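Local coordinates for acyl-[acyl-carrier-protein]--UDP-N-acetylglucosamine O-acyltransferase (Acinetobacter baumannii, PDB 4E6U) that probably transfers a hydroxyacyl chain from acyl carrier protein to UDP-N-acetylglucosamine, the first step of lipid A synthesis, at residues 101-114 with 123-135. Numbering follows the deposited sequence.
Sequences HRGTVQDNALTKIG and THIAHDCIVGDHN. With EDO (1,2-ethanediol), chain F.
Asp-128 is gripped at both carboxylate oxygens by Thr-104: the backbone N meets OD1 at 2.8 Å, and hydroxyl OG1 donates to OD2 at 2.6 Å, both on the syn side. His-127 ND1 reaches the same OD2 on its anti side (2.8 Å), from the opposite face of the carboxylate plane to the threonine hydroxyl. With chi1 at 60°, the His-127 ring is swung between its own N and carbonyl carbon. Thr-111 OG1 links the end of strand 99-101 to the Ala-126 to Cys-129 type II turn, giving its proton to His-101 O and accepting from Asp-128 N at 2.9 Å. On the inner side packing is close: Thr-111 CG2 meets Ile-125 CG2, and Ile-113 lies beside Val-131, where strands 110-113 and 130-131 pair in parallel, one from each of two successive coils of the left-handed beta-helix. At the subunit interface the edge of His-124 points into the face of His-101, planes 83° apart; Glu-96 of the second subunit takes His-101 NE2. The outer side is looser, with Lys-112 and Ile-130 exposed and waters bridging Asp-107 (also bonded to His-146), Leu-110 and Asp-128. Four donors, counting water 3, fix the Asp-128 carboxylate; OD2 thus steadies the imidazole, whose NE2 hydrogen-bonds ethanediol O1, probably from crystallisation liquor.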
ATOM      1  N   HIS A 101      -9.111  -9.753   9.052  1.00  9.91           N
ATOM      2  CA  HIS A 101      -8.941 -10.006  10.479  1.00 11.16           C
ATOM      3  C   HIS A 101     -10.237 -10.290  11.212  1.00 11.31           C
ATOM      4  O   HIS A 101     -11.282  -9.798  10.825  1.00 12.50           O
ATOM      5  CB  HIS A 101      -8.198  -8.856  11.147  1.00 11.79           C
ATOM      6  CG  HIS A 101      -6.764  -8.783  10.750  1.00 10.81           C
ATOM      7  ND1 HIS A 101      -5.964  -7.700  11.039  1.00 11.57           N
ATOM      8  CD2 HIS A 101      -5.995  -9.656  10.052  1.00 11.68           C
ATOM      9  CE1 HIS A 101      -4.750  -7.925  10.562  1.00 12.10           C
ATOM     10  NE2 HIS A 101      -4.738  -9.109   9.970  1.00 11.54           N
ATOM     11  N   ARG A 102     -10.121 -11.102  12.257  1.00 12.01           N
ATOM     12  CA  ARG A 102     -11.263 -11.513  13.068  1.00 12.76           C
ATOM     13  C   ARG A 102     -11.744 -10.362  13.941  1.00 12.91           C
ATOM     14  O   ARG A 102     -11.083  -9.324  14.057  1.00 12.45           O
ATOM     15  CB  ARG A 102     -10.891 -12.746  13.887  1.00 13.01           C
ATOM     16  CG  ARG A 102     -10.411 -13.905  12.990  1.00 12.31           C
ATOM     17  CD  ARG A 102     -10.416 -15.245  13.698  1.00 14.14           C
ATOM     18  NE  ARG A 102      -9.692 -15.263  14.975  1.00 15.88           N
ATOM     19  CZ  ARG A 102      -8.474 -15.778  15.165  1.00 17.25           C
ATOM     20  NH1 ARG A 102      -7.773 -16.297  14.165  1.00 15.72           N
ATOM     21  NH2 ARG A 102      -7.942 -15.786  16.384  1.00 21.86           N
ATOM     22  N   GLY A 103     -12.924 -10.542  14.537  1.00 12.91           N
ATOM     23  CA  GLY A 103     -13.559  -9.448  15.289  1.00 13.96           C
ATOM     24  C   GLY A 103     -13.049  -9.225  16.698  1.00 14.01           C
ATOM     25  O   GLY A 103     -12.061  -9.806  17.126  1.00 14.73           O
ATOM     26  N   THR A 104     -13.748  -8.343  17.415  1.00 15.47           N
ATOM     27  CA  THR A 104     -13.436  -8.063  18.816  1.00 16.38           C
ATOM     28  C   THR A 104     -14.703  -8.213  19.647  1.00 17.55           C
ATOM     29  O   THR A 104     -15.813  -8.001  19.155  1.00 17.04           O
ATOM     30  CB  THR A 104     -12.871  -6.647  19.032  1.00 15.63           C
ATOM     31  OG1 THR A 104     -13.842  -5.673  18.626  1.00 16.90           O
ATOM     32  CG2 THR A 104     -11.570  -6.445  18.240  1.00 16.55           C
ATOM     33  N   VAL A 105     -14.527  -8.567  20.918  1.00 19.77           N
ATOM     34  CA  VAL A 105     -15.691  -8.749  21.790  1.00 21.44           C
ATOM     35  C   VAL A 105     -16.413  -7.447  22.106  1.00 22.27           C
ATOM     36  O   VAL A 105     -17.602  -7.473  22.403  1.00 23.50           O
ATOM     37  CB  VAL A 105     -15.373  -9.532  23.083  1.00 22.61           C
ATOM     38  CG1 VAL A 105     -14.967 -10.962  22.733  1.00 24.39           C
ATOM     39  CG2 VAL A 105     -14.318  -8.821  23.930  1.00 23.22           C
ATOM     40  N   GLN A 106     -15.701  -6.327  22.005  1.00 22.05           N
ATOM     41  CA  GLN A 106     -16.290  -4.996  22.234  1.00 22.96           C
ATOM     42  C   GLN A 106     -17.400  -4.655  21.246  1.00 23.04           C
ATOM     43  O   GLN A 106     -18.242  -3.798  21.517  1.00 24.32           O
ATOM     44  CB  GLN A 106     -15.216  -3.910  22.210  1.00 23.85           C
ATOM     45  CG  GLN A 106     -14.296  -3.884  23.439  1.00 25.02           C
ATOM     46  CD  GLN A 106     -13.194  -4.941  23.415  1.00 26.66           C
ATOM     47  OE1 GLN A 106     -13.012  -5.654  22.426  1.00 25.94           O
ATOM     48  NE2 GLN A 106     -12.454  -5.046  24.509  1.00 26.89           N
ATOM     49  N   ASP A 107     -17.389  -5.303  20.083  1.00 21.47           N
ATOM     50  CA  ASP A 107     -18.442  -5.137  19.100  1.00 20.32           C
ATOM     51  C   ASP A 107     -19.348  -6.377  19.114  1.00 21.25           C
ATOM     52  O   ASP A 107     -20.197  -6.505  20.003  1.00 22.25           O
ATOM     53  CB  ASP A 107     -17.810  -4.848  17.718  1.00 20.04           C
ATOM     54  CG  ASP A 107     -18.799  -4.289  16.702  1.00 20.61           C
ATOM     55  OD1 ASP A 107     -20.023  -4.541  16.807  1.00 21.72           O
ATOM     56  OD2 ASP A 107     -18.342  -3.605  15.756  1.00 20.08           O
ATOM     57  N   ASN A 108     -19.160  -7.305  18.179  1.00 19.39           N
ATOM     58  CA  ASN A 108     -19.986  -8.511  18.094  1.00 19.18           C
ATOM     59  C   ASN A 108     -19.144  -9.759  17.794  1.00 17.84           C
ATOM     60  O   ASN A 108     -19.671 -10.786  17.352  1.00 18.40           O
ATOM     61  CB  ASN A 108     -21.071  -8.322  17.021  1.00 20.55           C
ATOM     62  CG  ASN A 108     -22.143  -9.413  17.043  1.00 25.29           C
ATOM     63  OD1 ASN A 108     -22.550  -9.886  18.107  1.00 30.56           O
ATOM     64  ND2 ASN A 108     -22.604  -9.806  15.861  1.00 28.22           N
ATOM     65  N   ALA A 109     -17.831  -9.643  18.011  1.00 17.09           N
ATOM     66  CA  ALA A 109     -16.914 -10.795  17.908  1.00 16.20           C
ATOM     67  C   ALA A 109     -16.904 -11.406  16.506  1.00 16.40           C
ATOM     68  O   ALA A 109     -16.640 -12.592  16.339  1.00 16.98           O
ATOM     69  CB  ALA A 109     -17.251 -11.847  18.983  1.00 17.31           C
ATOM     70  N   LEU A 110     -17.159 -10.581  15.498  1.00 15.16           N
ATOM     71  CA  LEU A 110     -17.340 -11.109  14.141  1.00 15.10           C
ATOM     72  C   LEU A 110     -17.001 -10.089  13.070  1.00 14.95           C
ATOM     73  O   LEU A 110     -17.532  -8.980  13.034  1.00 17.03           O
ATOM     74  CB  LEU A 110     -18.785 -11.599  13.947  1.00 15.98           C
ATOM     75  CG  LEU A 110     -19.154 -12.129  12.559  1.00 17.71           C
ATOM     76  CD1 LEU A 110     -18.412 -13.414  12.263  1.00 18.87           C
ATOM     77  CD2 LEU A 110     -20.675 -12.343  12.468  1.00 19.17           C
ATOM     78  N   THR A 111     -16.086 -10.470  12.194  1.00 12.58           N
ATOM     79  CA  THR A 111     -15.901  -9.785  10.932  1.00 12.62           C
ATOM     80  C   THR A 111     -16.625 -10.600   9.894  1.00 12.11           C
ATOM     81  O   THR A 111     -16.505 -11.833   9.906  1.00 12.25           O
ATOM     82  CB  THR A 111     -14.416  -9.748  10.590  1.00 11.83           C
ATOM     83  OG1 THR A 111     -13.700  -9.146  11.676  1.00 12.28           O
ATOM     84  CG2 THR A 111     -14.164  -8.982   9.299  1.00 11.43           C
ATOM     85  N   LYS A 112     -17.390  -9.946   9.017  1.00 12.22           N
ATOM     86  CA  LYS A 112     -18.241 -10.664   8.065  1.00 13.87           C
ATOM     87  C   LYS A 112     -18.139 -10.067   6.688  1.00 14.43           C
ATOM     88  O   LYS A 112     -18.255  -8.849   6.531  1.00 14.82           O
ATOM     89  CB  LYS A 112     -19.701 -10.680   8.540  1.00 15.30           C
ATOM     90  CG  LYS A 112     -20.633 -11.455   7.634  0.60 17.23           C
ATOM     91  CD  LYS A 112     -21.962 -11.710   8.327  0.60 19.56           C
ATOM     92  CE  LYS A 112     -22.880 -12.563   7.461  0.60 20.98           C
ATOM     93  NZ  LYS A 112     -22.413 -13.986   7.341  0.60 23.38           N
ATOM     94  N   ILE A 113     -17.872 -10.907   5.695  1.00 13.27           N
ATOM     95  CA  ILE A 113     -17.917 -10.514   4.293  1.00 14.19           C
ATOM     96  C   ILE A 113     -18.950 -11.404   3.600  1.00 13.13           C
ATOM     97  O   ILE A 113     -19.024 -12.608   3.900  1.00 13.79           O
ATOM     98  CB  ILE A 113     -16.482 -10.549   3.602  1.00 15.91           C
ATOM     99  CG1 ILE A 113     -16.293 -11.688   2.612  0.60 17.17           C
ATOM    100  CG2 ILE A 113     -15.340 -10.331   4.621  0.60 17.43           C
ATOM    101  CD1 ILE A 113     -15.085 -11.485   1.680  0.60 19.31           C
ATOM    102  N   GLY A 114     -19.706 -10.822   2.678  1.00 12.96           N
ATOM    103  CA  GLY A 114     -20.737 -11.554   1.969  1.00 12.19           C
ATOM    104  C   GLY A 114     -20.223 -12.342   0.790  1.00 12.89           C
ATOM    105  O   GLY A 114     -19.242 -13.100   0.922  1.00 13.46           O
ATOM    106  N   THR A 123      -5.825  -5.937  -0.263  1.00 10.88           N
ATOM    107  CA  THR A 123      -7.018  -5.398   0.433  1.00 11.13           C
ATOM    108  C   THR A 123      -6.937  -5.813   1.891  1.00 11.20           C
ATOM    109  O   THR A 123      -6.715  -6.988   2.203  1.00 10.98           O
ATOM    110  CB  THR A 123      -8.337  -5.926  -0.164  1.00 11.20           C
ATOM    111  OG1 THR A 123      -8.421  -5.534  -1.535  1.00 14.14           O
ATOM    112  CG2 THR A 123      -9.547  -5.336   0.586  1.00 11.86           C
ATOM    113  N   HIS A 124      -7.111  -4.853   2.791  1.00 10.63           N
ATOM    114  CA  HIS A 124      -7.199  -5.116   4.213  1.00 10.66           C
ATOM    115  C   HIS A 124      -8.604  -4.908   4.701  1.00 11.08           C
ATOM    116  O   HIS A 124      -9.171  -3.824   4.509  1.00 11.41           O
ATOM    117  CB  HIS A 124      -6.279  -4.195   5.000  1.00 11.40           C
ATOM    118  CG  HIS A 124      -6.420  -4.349   6.486  1.00 11.65           C
ATOM    119  ND1 HIS A 124      -5.895  -5.425   7.160  1.00 11.06           N
ATOM    120  CD2 HIS A 124      -7.021  -3.572   7.425  1.00 13.06           C
ATOM    121  CE1 HIS A 124      -6.160  -5.306   8.452  1.00 11.52           C
ATOM    122  NE2 HIS A 124      -6.839  -4.186   8.641  1.00 13.00           N
ATOM    123  N   ILE A 125      -9.159  -5.934   5.322  1.00 10.27           N
ATOM    124  CA  ILE A 125     -10.444  -5.826   6.017  1.00 11.41           C
ATOM    125  C   ILE A 125     -10.192  -6.008   7.505  1.00 10.45           C
ATOM    126  O   ILE A 125      -9.864  -7.099   7.970  1.00 11.40           O
ATOM    127  CB  ILE A 125     -11.472  -6.875   5.518  1.00 11.20           C
ATOM    128  CG1 ILE A 125     -11.660  -6.813   3.998  1.00 12.60           C
ATOM    129  CG2 ILE A 125     -12.808  -6.752   6.284  1.00 13.19           C
ATOM    130  CD1 ILE A 125     -12.198  -5.513   3.454  1.00 13.12           C
ATOM    131  N   ALA A 126     -10.325  -4.923   8.265  1.00 11.36           N
ATOM    132  CA  ALA A 126     -10.058  -4.927   9.687  1.00 11.46           C
ATOM    133  C   ALA A 126     -11.127  -5.626  10.507  1.00 11.60           C
ATOM    134  O   ALA A 126     -12.225  -5.901  10.035  1.00 12.13           O
ATOM    135  CB  ALA A 126      -9.925  -3.484  10.183  1.00 12.49           C
ATOM    136  N   HIS A 127     -10.773  -5.886  11.761  1.00 12.22           N
ATOM    137  CA  HIS A 127     -11.730  -6.401  12.735  1.00 12.69           C
ATOM    138  C   HIS A 127     -13.088  -5.720  12.681  1.00 13.27           C
ATOM    139  O   HIS A 127     -13.186  -4.491  12.585  1.00 13.20           O
ATOM    140  CB  HIS A 127     -11.152  -6.277  14.148  1.00 12.72           C
ATOM    141  CG  HIS A 127     -10.824  -4.874  14.562  1.00 11.91           C
ATOM    142  ND1 HIS A 127     -11.732  -4.064  15.219  1.00 13.89           N
ATOM    143  CD2 HIS A 127      -9.687  -4.153  14.439  1.00 13.23           C
ATOM    144  CE1 HIS A 127     -11.162  -2.892  15.465  1.00 13.09           C
ATOM    145  NE2 HIS A 127      -9.925  -2.915  14.997  1.00 14.51           N
ATOM    146  N   ASP A 128     -14.131  -6.545  12.765  1.00 11.93           N
ATOM    147  CA  ASP A 128     -15.517  -6.092  12.975  1.00 13.62           C
ATOM    148  C   ASP A 128     -16.149  -5.423  11.775  1.00 14.07           C
ATOM    149  O   ASP A 128     -17.275  -4.921  11.856  1.00 15.47           O
ATOM    150  CB  ASP A 128     -15.632  -5.184  14.211  1.00 13.67           C
ATOM    151  CG  ASP A 128     -15.049  -5.820  15.449  1.00 12.89           C
ATOM    152  OD1 ASP A 128     -15.514  -6.923  15.806  1.00 14.30           O
ATOM    153  OD2 ASP A 128     -14.089  -5.261  16.038  1.00 14.48           O
ATOM    154  N   CYS A 129     -15.470  -5.431  10.639  1.00 12.66           N
ATOM    155  CA  CYS A 129     -16.123  -4.943   9.442  1.00 12.72           C
ATOM    156  C   CYS A 129     -17.272  -5.850   9.052  1.00 13.31           C
ATOM    157  O   CYS A 129     -17.259  -7.066   9.344  1.00 13.84           O
ATOM    158  CB  CYS A 129     -15.145  -4.854   8.268  1.00 13.50           C
ATOM    159  SG  CYS A 129     -13.975  -3.509   8.420  1.00 14.21           S
ATOM    160  N   ILE A 130     -18.261  -5.260   8.394  1.00 14.07           N
ATOM    161  CA  ILE A 130     -19.344  -6.011   7.779  1.00 14.62           C
ATOM    162  C   ILE A 130     -19.405  -5.544   6.347  1.00 14.76           C
ATOM    163  O   ILE A 130     -19.581  -4.360   6.087  1.00 15.95           O
ATOM    164  CB  ILE A 130     -20.714  -5.799   8.487  1.00 15.09           C
ATOM    165  CG1 ILE A 130     -20.626  -6.212   9.954  1.00 16.82           C
ATOM    166  CG2 ILE A 130     -21.822  -6.571   7.735  1.00 17.63           C
ATOM    167  CD1 ILE A 130     -21.918  -5.932  10.750  1.00 20.79           C
ATOM    168  N   VAL A 131     -19.200  -6.460   5.415  1.00 13.88           N
ATOM    169  CA  VAL A 131     -19.170  -6.152   4.005  1.00 13.40           C
ATOM    170  C   VAL A 131     -20.229  -6.994   3.340  1.00 13.07           C
ATOM    171  O   VAL A 131     -20.312  -8.187   3.621  1.00 13.30           O
ATOM    172  CB  VAL A 131     -17.785  -6.537   3.391  1.00 13.64           C
ATOM    173  CG1 VAL A 131     -17.766  -6.424   1.866  1.00 13.85           C
ATOM    174  CG2 VAL A 131     -16.641  -5.719   4.021  1.00 14.72           C
ATOM    175  N   GLY A 132     -21.013  -6.383   2.462  1.00 13.60           N
ATOM    176  CA  GLY A 132     -22.102  -7.072   1.769  1.00 13.49           C
ATOM    177  C   GLY A 132     -21.644  -7.848   0.547  1.00 13.73           C
ATOM    178  O   GLY A 132     -20.624  -8.563   0.592  1.00 13.93           O
ATOM    179  N   ASP A 133     -22.386  -7.711  -0.549  1.00 13.61           N
ATOM    180  CA  ASP A 133     -22.196  -8.525  -1.744  1.00 13.54           C
ATOM    181  C   ASP A 133     -21.825  -7.676  -2.940  1.00 13.38           C
ATOM    182  O   ASP A 133     -22.184  -6.490  -3.005  1.00 13.80           O
ATOM    183  CB  ASP A 133     -23.510  -9.229  -2.112  1.00 14.86           C
ATOM    184  CG  ASP A 133     -24.015 -10.144  -1.031  1.00 16.83           C
ATOM    185  OD1 ASP A 133     -23.251 -10.615  -0.162  1.00 15.59           O
ATOM    186  OD2 ASP A 133     -25.246 -10.422  -1.049  1.00 21.56           O
ATOM    187  N   HIS A 134     -21.144  -8.272  -3.923  1.00 13.48           N
ATOM    188  CA  HIS A 134     -20.891  -7.642  -5.227  1.00 12.94           C
ATOM    189  C   HIS A 134     -20.050  -6.373  -5.160  1.00 13.61           C
ATOM    190  O   HIS A 134     -20.177  -5.480  -6.011  1.00 14.61           O
ATOM    191  CB  HIS A 134     -22.209  -7.371  -6.009  1.00 14.16           C
ATOM    192  CG  HIS A 134     -23.004  -8.607  -6.300  1.00 17.33           C
ATOM    193  ND1 HIS A 134     -22.672  -9.487  -7.308  1.00 19.86           N
ATOM    194  CD2 HIS A 134     -24.125  -9.100  -5.722  1.00 21.32           C
ATOM    195  CE1 HIS A 134     -23.548 -10.479  -7.326  1.00 19.83           C
ATOM    196  NE2 HIS A 134     -24.438 -10.266  -6.376  1.00 22.23           N
ATOM    197  N   ASN A 135     -19.170  -6.303  -4.170  1.00 12.92           N
ATOM    198  CA  ASN A 135     -18.293  -5.154  -4.030  1.00 12.46           C
ATOM    199  C   ASN A 135     -16.948  -5.379  -4.701  1.00 12.74           C
ATOM    200  O   ASN A 135     -16.537  -6.528  -4.888  1.00 13.56           O
ATOM    201  CB  ASN A 135     -18.077  -4.855  -2.562  1.00 12.98           C
ATOM    202  CG  ASN A 135     -19.377  -4.579  -1.840  1.00 13.39           C
ATOM    203  OD1 ASN A 135     -20.062  -3.593  -2.149  1.00 13.72           O
ATOM    204  ND2 ASN A 135     -19.729  -5.426  -0.886  1.00 13.59           N
TER
HETATM  205  C1  EDO F 305      -6.727  -1.634  14.719  1.00 22.50           C
HETATM  206  O1  EDO F 305      -7.912  -1.124  15.349  1.00 23.20           O
HETATM  207  C2  EDO F 305      -6.408  -0.846  13.449  1.00 23.24           C
HETATM  208  O2  EDO F 305      -7.463  -1.036  12.491  1.00 24.78           O
HETATM  209  O   HOH W   1      -7.464  -5.766  12.502  1.00 14.67           O
HETATM  210  O   HOH W   2     -19.360  -4.278  13.282  1.00 25.56           O
HETATM  211  O   HOH W   3     -18.058  -7.649  15.643  1.00 16.66           O
HETATM  212  O   HOH W   4     -19.572  -6.853  13.475  1.00 25.93           O